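Terminal oxygenase component of carbazole 1,9a-dioxygenase (Nocardioides aromaticivorans, PDB 3GCF) probably catalyses the angular dioxygenation of carbazole, using a Rieske [2Fe-2S] cluster to pass electrons to a mononuclear non-heme iron. Local coordinates at residues A[185-190]-A[363-368]; A[230-235]-A[263-268]. All coordinates share one frame; numbering follows the deposited sequence.

Interaction 1 of 2, residues A[185-190]-A[363-368]. With FE2 (Fe (II) ion), chain P.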
ATOM      1  N   PHE A 185      20.845  15.837 -16.257  1.00  7.99           N
ATOM      2  CA  PHE A 185      21.183  17.073 -16.970  1.00 10.48           C
ATOM      3  C   PHE A 185      21.064  18.293 -16.052  1.00 13.79           C
ATOM      4  O   PHE A 185      20.354  19.250 -16.366  1.00 18.57           O
ATOM      5  CB  PHE A 185      20.226  17.226 -18.160  1.00  7.48           C
ATOM      6  CG  PHE A 185      20.659  18.246 -19.173  1.00  8.07           C
ATOM      7  CD1 PHE A 185      21.930  18.194 -19.738  1.00  5.75           C
ATOM      8  CD2 PHE A 185      19.786  19.249 -19.581  1.00  7.09           C
ATOM      9  CE1 PHE A 185      22.324  19.127 -20.690  1.00  8.23           C
ATOM     10  CE2 PHE A 185      20.173  20.188 -20.535  1.00  8.19           C
ATOM     11  CZ  PHE A 185      21.441  20.127 -21.090  1.00  7.35           C
ATOM     12  N   ASP A 186      21.765  18.256 -14.923  1.00 12.99           N
ATOM     13  CA  ASP A 186      21.723  19.335 -13.939  1.00 11.67           C
ATOM     14  C   ASP A 186      23.172  19.651 -13.589  1.00 11.64           C
ATOM     15  O   ASP A 186      23.865  18.807 -13.027  1.00 10.65           O
ATOM     16  CB  ASP A 186      20.959  18.847 -12.706  1.00 11.51           C
ATOM     17  CG  ASP A 186      20.764  19.925 -11.668  1.00 13.24           C
ATOM     18  OD1 ASP A 186      21.740  20.634 -11.350  1.00 13.59           O
ATOM     19  OD2 ASP A 186      19.633  20.049 -11.154  1.00 16.46           O
ATOM     20  N   THR A 187      23.625  20.862 -13.907  1.00  9.70           N
ATOM     21  CA  THR A 187      25.021  21.229 -13.677  1.00 11.87           C
ATOM     22  C   THR A 187      25.443  21.680 -12.274  1.00 11.15           C
ATOM     23  O   THR A 187      26.635  21.876 -12.025  1.00  9.34           O
ATOM     24  CB  THR A 187      25.485  22.300 -14.698  1.00 12.20           C
ATOM     25  OG1 THR A 187      24.834  23.543 -14.423  1.00 15.29           O
ATOM     26  CG2 THR A 187      25.136  21.865 -16.117  1.00 10.58           C
ATOM     27  N   THR A 188      24.493  21.843 -11.359  1.00 10.21           N
ATOM     28  CA  THR A 188      24.858  22.239 -10.002  1.00 11.25           C
ATOM     29  C   THR A 188      24.469  21.206  -8.938  1.00 11.33           C
ATOM     30  O   THR A 188      24.828  21.351  -7.772  1.00 11.10           O
ATOM     31  CB  THR A 188      24.264  23.624  -9.623  1.00 10.45           C
ATOM     32  OG1 THR A 188      22.832  23.579  -9.677  1.00 11.44           O
ATOM     33  CG2 THR A 188      24.774  24.691 -10.578  1.00  6.78           C
ATOM     34  N   HIS A 189      23.756  20.153  -9.331  1.00  9.79           N
ATOM     35  CA  HIS A 189      23.370  19.130  -8.367  1.00  9.90           C
ATOM     36  C   HIS A 189      24.597  18.320  -7.925  1.00 10.59           C
ATOM     37  O   HIS A 189      24.548  17.609  -6.919  1.00 11.29           O
ATOM     38  CB  HIS A 189      22.336  18.164  -8.971  1.00  8.39           C
ATOM     39  CG  HIS A 189      22.945  16.958  -9.622  1.00  8.86           C
ATOM     40  ND1 HIS A 189      23.537  16.999 -10.867  1.00  7.35           N
ATOM     41  CD2 HIS A 189      23.096  15.687  -9.177  1.00  7.15           C
ATOM     42  CE1 HIS A 189      24.026  15.805 -11.160  1.00  7.13           C
ATOM     43  NE2 HIS A 189      23.771  14.992 -10.150  1.00  7.40           N
ATOM     44  N   ILE A 190      25.693  18.430  -8.674  1.00  9.27           N
ATOM     45  CA  ILE A 190      26.896  17.662  -8.364  1.00  8.79           C
ATOM     46  C   ILE A 190      27.469  17.958  -6.989  1.00 10.30           C
ATOM     47  O   ILE A 190      28.373  17.264  -6.510  1.00 10.18           O
ATOM     48  CB  ILE A 190      27.988  17.848  -9.444  1.00 10.15           C
ATOM     49  CG1 ILE A 190      28.446  19.304  -9.508  1.00  6.08           C
ATOM     50  CG2 ILE A 190      27.444  17.371 -10.798  1.00  7.18           C
ATOM     51  CD1 ILE A 190      29.495  19.557 -10.589  1.00  9.61           C
ATOM     52  N   ASP A 363      19.561  26.299 -14.136  1.00 11.94           N
ATOM     53  CA  ASP A 363      18.466  25.433 -14.588  1.00 13.05           C
ATOM     54  C   ASP A 363      17.995  25.726 -16.014  1.00 13.65           C
ATOM     55  O   ASP A 363      17.201  24.970 -16.574  1.00 13.70           O
ATOM     56  CB  ASP A 363      17.259  25.535 -13.646  1.00 10.21           C
ATOM     57  CG  ASP A 363      17.588  25.121 -12.226  1.00 12.87           C
ATOM     58  OD1 ASP A 363      18.380  24.166 -12.047  1.00 10.78           O
ATOM     59  OD2 ASP A 363      17.045  25.747 -11.291  1.00 11.94           O
ATOM     60  N   MET A 364      18.476  26.814 -16.605  1.00 14.14           N
ATOM     61  CA  MET A 364      18.064  27.155 -17.960  1.00 15.69           C
ATOM     62  C   MET A 364      18.323  26.038 -18.962  1.00 14.55           C
ATOM     63  O   MET A 364      17.599  25.913 -19.948  1.00 14.33           O
ATOM     64  CB  MET A 364      18.748  28.443 -18.429  1.00 18.22           C
ATOM     65  CG  MET A 364      18.244  29.686 -17.707  1.00 23.88           C
ATOM     66  SD  MET A 364      16.428  29.825 -17.765  1.00 31.93           S
ATOM     67  CE  MET A 364      15.966  29.446 -16.024  1.00 27.75           C
ATOM     68  N   CYS A 365      19.350  25.224 -18.732  1.00 13.25           N
ATOM     69  CA  CYS A 365      19.603  24.144 -19.672  1.00 14.51           C
ATOM     70  C   CYS A 365      18.444  23.150 -19.587  1.00 14.24           C
ATOM     71  O   CYS A 365      18.051  22.556 -20.588  1.00 14.10           O
ATOM     72  CB  CYS A 365      20.949  23.453 -19.397  1.00 14.10           C
ATOM     73  SG  CYS A 365      21.148  22.599 -17.815  1.00 15.01           S
ATOM     74  N   ILE A 366      17.877  22.995 -18.394  1.00 13.30           N
ATOM     75  CA  ILE A 366      16.751  22.087 -18.215  1.00 14.34           C
ATOM     76  C   ILE A 366      15.510  22.700 -18.865  1.00 14.72           C
ATOM     77  O   ILE A 366      14.691  21.992 -19.451  1.00 14.88           O
ATOM     78  CB  ILE A 366      16.490  21.813 -16.716  1.00 14.85           C
ATOM     79  CG1 ILE A 366      17.627  20.953 -16.157  1.00 15.67           C
ATOM     80  CG2 ILE A 366      15.139  21.116 -16.526  1.00 12.54           C
ATOM     81  CD1 ILE A 366      17.575  20.766 -14.658  1.00 14.35           C
ATOM     82  N   VAL A 367      15.378  24.019 -18.768  1.00 14.57           N
ATOM     83  CA  VAL A 367      14.245  24.705 -19.374  1.00 16.21           C
ATOM     84  C   VAL A 367      14.290  24.551 -20.893  1.00 15.06           C
ATOM     85  O   VAL A 367      13.257  24.355 -21.530  1.00 14.09           O
ATOM     86  CB  VAL A 367      14.234  26.210 -19.024  1.00 17.19           C
ATOM     87  CG1 VAL A 367      13.171  26.933 -19.852  1.00 16.16           C
ATOM     88  CG2 VAL A 367      13.960  26.390 -17.542  1.00 16.32           C
ATOM     89  N   LYS A 368      15.483  24.642 -21.471  1.00 14.99           N
ATOM     90  CA  LYS A 368      15.627  24.493 -22.918  1.00 15.49           C
ATOM     91  C   LYS A 368      15.262  23.074 -23.320  1.00 14.79           C
ATOM     92  O   LYS A 368      14.663  22.856 -24.373  1.00 14.77           O
ATOM     93  CB  LYS A 368      17.062  24.794 -23.362  1.00 16.14           C
ATOM     94  CG  LYS A 368      17.454  26.252 -23.241  1.00 17.69           C
ATOM     95  CD  LYS A 368      18.877  26.472 -23.711  1.00 20.80           C
ATOM     96  CE  LYS A 368      19.349  27.877 -23.371  1.00 22.92           C
ATOM     97  NZ  LYS A 368      18.471  28.893 -23.994  1.00 25.15           N
TER
HETATM   98 FE   FE2 P 501      24.317  12.942 -10.211  1.00  8.46          FE
HETATM   99  O   HOH W   1      17.463  21.540 -11.182  1.00 12.00           O
HETATM  100  O   HOH W   2      21.044  23.166 -11.843  1.00 14.41           O
HETATM  101  O   HOH W   3      25.769  12.811 -11.691  1.00  9.63           O
HETATM  102  O   HOH W   4      23.075  12.915 -11.804  1.00 11.53           O

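Interaction 2 of 2, residues A[230-235]-A[263-268]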
ATOM      1  N   LEU A 230      23.023  20.904 -25.482  1.00 12.90           N
ATOM      2  CA  LEU A 230      24.393  20.653 -25.063  1.00 13.48           C
ATOM      3  C   LEU A 230      24.954  21.762 -24.181  1.00 14.19           C
ATOM      4  O   LEU A 230      24.851  22.948 -24.515  1.00 14.11           O
ATOM      5  CB  LEU A 230      25.278  20.481 -26.300  1.00 14.93           C
ATOM      6  CG  LEU A 230      26.782  20.179 -26.204  1.00 17.08           C
ATOM      7  CD1 LEU A 230      27.533  21.391 -25.720  1.00 19.59           C
ATOM      8  CD2 LEU A 230      27.013  19.006 -25.295  1.00 17.37           C
ATOM      9  N   ASP A 231      25.540  21.367 -23.052  1.00 13.79           N
ATOM     10  CA  ASP A 231      26.164  22.309 -22.123  1.00 12.79           C
ATOM     11  C   ASP A 231      27.677  22.244 -22.357  1.00 13.07           C
ATOM     12  O   ASP A 231      28.290  21.191 -22.188  1.00  9.69           O
ATOM     13  CB  ASP A 231      25.883  21.928 -20.659  1.00 11.54           C
ATOM     14  CG  ASP A 231      24.436  22.131 -20.252  1.00 13.28           C
ATOM     15  OD1 ASP A 231      23.647  22.705 -21.035  1.00 11.45           O
ATOM     16  OD2 ASP A 231      24.090  21.711 -19.125  1.00 13.41           O
ATOM     17  N   ARG A 232      28.278  23.360 -22.752  1.00 14.36           N
ATOM     18  CA  ARG A 232      29.720  23.396 -22.992  1.00 15.20           C
ATOM     19  C   ARG A 232      30.435  23.736 -21.686  1.00 14.13           C
ATOM     20  O   ARG A 232      30.991  24.824 -21.528  1.00 14.99           O
ATOM     21  CB  ARG A 232      30.045  24.435 -24.067  1.00 17.41           C
ATOM     22  CG  ARG A 232      29.485  24.090 -25.436  1.00 20.92           C
ATOM     23  CD  ARG A 232      30.179  24.888 -26.531  1.00 25.71           C
ATOM     24  NE  ARG A 232      30.326  24.093 -27.748  1.00 29.29           N
ATOM     25  CZ  ARG A 232      29.389  23.973 -28.679  1.00 30.53           C
ATOM     26  NH1 ARG A 232      28.235  24.611 -28.536  1.00 30.39           N
ATOM     27  NH2 ARG A 232      29.597  23.201 -29.739  1.00 30.58           N
ATOM     28  N   LEU A 233      30.423  22.788 -20.756  1.00 13.26           N
ATOM     29  CA  LEU A 233      31.015  22.981 -19.437  1.00 14.07           C
ATOM     30  C   LEU A 233      32.471  23.453 -19.395  1.00 14.51           C
ATOM     31  O   LEU A 233      32.806  24.350 -18.623  1.00 13.07           O
ATOM     32  CB  LEU A 233      30.873  21.696 -18.612  1.00 12.29           C
ATOM     33  CG  LEU A 233      29.450  21.146 -18.406  1.00 11.44           C
ATOM     34  CD1 LEU A 233      29.515  19.900 -17.538  1.00  8.38           C
ATOM     35  CD2 LEU A 233      28.557  22.196 -17.757  1.00  8.65           C
ATOM     36  N   SER A 234      33.327  22.859 -20.219  1.00 14.18           N
ATOM     37  CA  SER A 234      34.745  23.211 -20.222  1.00 17.78           C
ATOM     38  C   SER A 234      35.103  24.517 -20.916  1.00 19.10           C
ATOM     39  O   SER A 234      36.209  25.029 -20.735  1.00 21.42           O
ATOM     40  CB  SER A 234      35.559  22.093 -20.866  1.00 16.91           C
ATOM     41  OG  SER A 234      35.184  21.942 -22.224  1.00 21.55           O
ATOM     42  N   GLU A 235      34.194  25.060 -21.710  1.00 17.99           N
ATOM     43  CA  GLU A 235      34.508  26.293 -22.413  1.00 19.61           C
ATOM     44  C   GLU A 235      33.625  27.476 -22.059  1.00 18.76           C
ATOM     45  O   GLU A 235      34.083  28.614 -22.088  1.00 19.14           O
ATOM     46  CB  GLU A 235      34.429  26.074 -23.921  1.00 22.49           C
ATOM     47  CG  GLU A 235      35.363  25.019 -24.451  1.00 27.97           C
ATOM     48  CD  GLU A 235      35.133  24.755 -25.920  1.00 33.70           C
ATOM     49  OE1 GLU A 235      33.995  24.371 -26.283  1.00 35.88           O
ATOM     50  OE2 GLU A 235      36.086  24.937 -26.710  1.00 37.09           O
ATOM     51  N   ALA A 263      33.764  15.448 -17.446  1.00 11.75           N
ATOM     52  CA  ALA A 263      32.612  16.293 -17.725  1.00 11.86           C
ATOM     53  C   ALA A 263      32.982  17.611 -18.427  1.00 12.54           C
ATOM     54  O   ALA A 263      32.746  18.698 -17.900  1.00 12.33           O
ATOM     55  CB  ALA A 263      31.853  16.579 -16.419  1.00  9.24           C
ATOM     56  N   ALA A 264      33.576  17.509 -19.611  1.00 10.89           N
ATOM     57  CA  ALA A 264      33.934  18.688 -20.387  1.00 10.07           C
ATOM     58  C   ALA A 264      32.640  19.175 -21.033  1.00 11.71           C
ATOM     59  O   ALA A 264      32.466  20.368 -21.300  1.00 12.46           O
ATOM     60  CB  ALA A 264      34.947  18.322 -21.463  1.00  9.07           C
ATOM     61  N   GLN A 265      31.735  18.231 -21.277  1.00 10.62           N
ATOM     62  CA  GLN A 265      30.440  18.523 -21.884  1.00 12.62           C
ATOM     63  C   GLN A 265      29.388  17.544 -21.389  1.00 13.44           C
ATOM     64  O   GLN A 265      29.687  16.374 -21.142  1.00 14.43           O
ATOM     65  CB  GLN A 265      30.510  18.402 -23.414  1.00 11.59           C
ATOM     66  CG  GLN A 265      31.335  19.471 -24.115  1.00 15.42           C
ATOM     67  CD  GLN A 265      31.319  19.321 -25.631  1.00 16.93           C
ATOM     68  OE1 GLN A 265      31.648  20.256 -26.359  1.00 20.63           O
ATOM     69  NE2 GLN A 265      30.946  18.143 -26.111  1.00 15.06           N
ATOM     70  N   VAL A 266      28.160  18.029 -21.239  1.00 12.69           N
ATOM     71  CA  VAL A 266      27.052  17.175 -20.835  1.00 12.05           C
ATOM     72  C   VAL A 266      25.883  17.570 -21.719  1.00 13.11           C
ATOM     73  O   VAL A 266      25.655  18.756 -21.968  1.00 13.49           O
ATOM     74  CB  VAL A 266      26.679  17.346 -19.338  1.00 12.43           C
ATOM     75  CG1 VAL A 266      26.269  18.774 -19.044  1.00  8.82           C
ATOM     76  CG2 VAL A 266      25.556  16.382 -18.988  1.00 10.35           C
ATOM     77  N   SER A 267      25.153  16.578 -22.212  1.00 12.11           N
ATOM     78  CA  SER A 267      24.033  16.857 -23.090  1.00 11.83           C
ATOM     79  C   SER A 267      22.914  15.842 -22.956  1.00 12.11           C
ATOM     80  O   SER A 267      23.131  14.704 -22.536  1.00 12.90           O
ATOM     81  CB  SER A 267      24.517  16.891 -24.547  1.00 11.51           C
ATOM     82  OG  SER A 267      25.153  15.673 -24.900  1.00 10.10           O
ATOM     83  N   VAL A 268      21.712  16.265 -23.319  1.00 10.87           N
ATOM     84  CA  VAL A 268      20.557  15.387 -23.267  1.00 11.23           C
ATOM     85  C   VAL A 268      19.881  15.436 -24.634  1.00 11.28           C
ATOM     86  O   VAL A 268      19.774  16.502 -25.244  1.00 12.07           O
ATOM     87  CB  VAL A 268      19.568  15.821 -22.152  1.00 10.60           C
ATOM     88  CG1 VAL A 268      19.037  17.217 -22.433  1.00  9.67           C
ATOM     89  CG2 VAL A 268      18.432  14.815 -22.048  1.00  9.16           C
TER
HETATM   90  O   HOH W   5      32.096  20.755 -29.623  1.00 40.85           O

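Interaction 1 of 2, residues A[185-190]-A[363-368]
The Phe185 ring carries Cys365 SG over one face, 4.1 Å from the ring centroid and displaced toward the rim. This is a sulfur-aromatic contact. In plane at the ring edge lies Cys365 O, 3.2 Å from Phe185 CE2. With CG anti to the backbone N (chi1 -165°), the ring reaches the helix at Cys365. Ile366 CG1 packs against Phe185 O. The His189 ring has Asp186 O and one of the two iron-bound waters at its edge, in plane. His189 ND1 donates to Asp186 O at 2.8 Å, and His189 NE2 binds the iron at 2.1 Å. Together these bonds fix the ring's rotation. His193 and Asp337 also bind the metal.

Asp186 OD1 accepts from Thr188 N nearly along its C-O axis, an Asx turn. His189 N reaches the same oxygen from above the carboxylate plane. Asp186 OD2 and Asp363 OD1 lie 4.4 Å apart. Two waters donate to both carboxylates and probably ease the like charges. Asp186 OD2 is hydrogen-bonded to His99 of the second subunit, and Asp363 OD2 to His77 of that subunit, both cluster ligands. Asp186 thus joins a Rieske cluster ligand to an iron ligand, consistent with the intersubunit electron path known in Rieske oxygenases.

Interaction 2 of 2, residues A[230-235]-A[263-268]
Leu230 and Ser267 face each other as an antiparallel non-hydrogen-bonded pair. CG of Leu230 is anti to the backbone N (chi1 -179°), and Leu230 CD2 presses on Ser267 CB at 3.4 Å, tighter than usual for two carbons. The same methyl also touches Val266 O and Gln265 CB. Gln265 runs extended beyond CG. Ser267 OG is hydrogen-bonded to Trp269 NE1.

On the other face of the sheet, Asp231 and Val266 lie side by side, pointing the same way. Val266 CG1 sits between the backbone N and the carbonyl carbon (chi1 60°), 3.6 Å from Asp231 CB. Leu233 CD1 comes to Val266 CG1 at 3.8 Å, the two side chains crossing at a slant. Leu233 CD1 also touches Ala263 O and CB.

Asp231 N donates to Val266 O at 2.8 Å, while the return bond from Val266 N is weak. Past this pair the chain folds through an inverse gamma turn centred on Arg232. Ser234 OG meets Ala264 CB at 3.7 Å. Ala264 and Gln265 form a classic beta bulge opposite Asp277. Arg232 NH1 is hydrogen-bonded to Gln219 OE1, and a water links NH2 weakly to Gln265 OE1. One strong and one weak backbone bond thus hold the strand pair, a hydrogen bond from Ser234 N to Ala264 O ties the turn on, and Val266 CG1 and Leu233 CD1 pack together beside the Asp231 carboxylate.

In the fold
Both interactions belong to the catalytic domain of the ring-hydroxylase family, with centres 11 Å apart. Interaction 2 is nested in the loop closed by interaction 1. Interaction 1 is buried and joins the loop after helix 177-184 to helix 364-376, next to the iron and the second subunit. Interaction 2 is partly buried, pairs neighbouring strands of the seven-stranded sheet and touches no other subunit. The first relies on sulfur, ring and water-bridged carboxylate contacts, the second on backbone bonds and aliphatic packing. They meet at Asp231, whose carboxylate packs against Phe185, Thr187 and Cys365, and again at Val268, whose CG1 touches Phe185 CD2 at 3.6 Å.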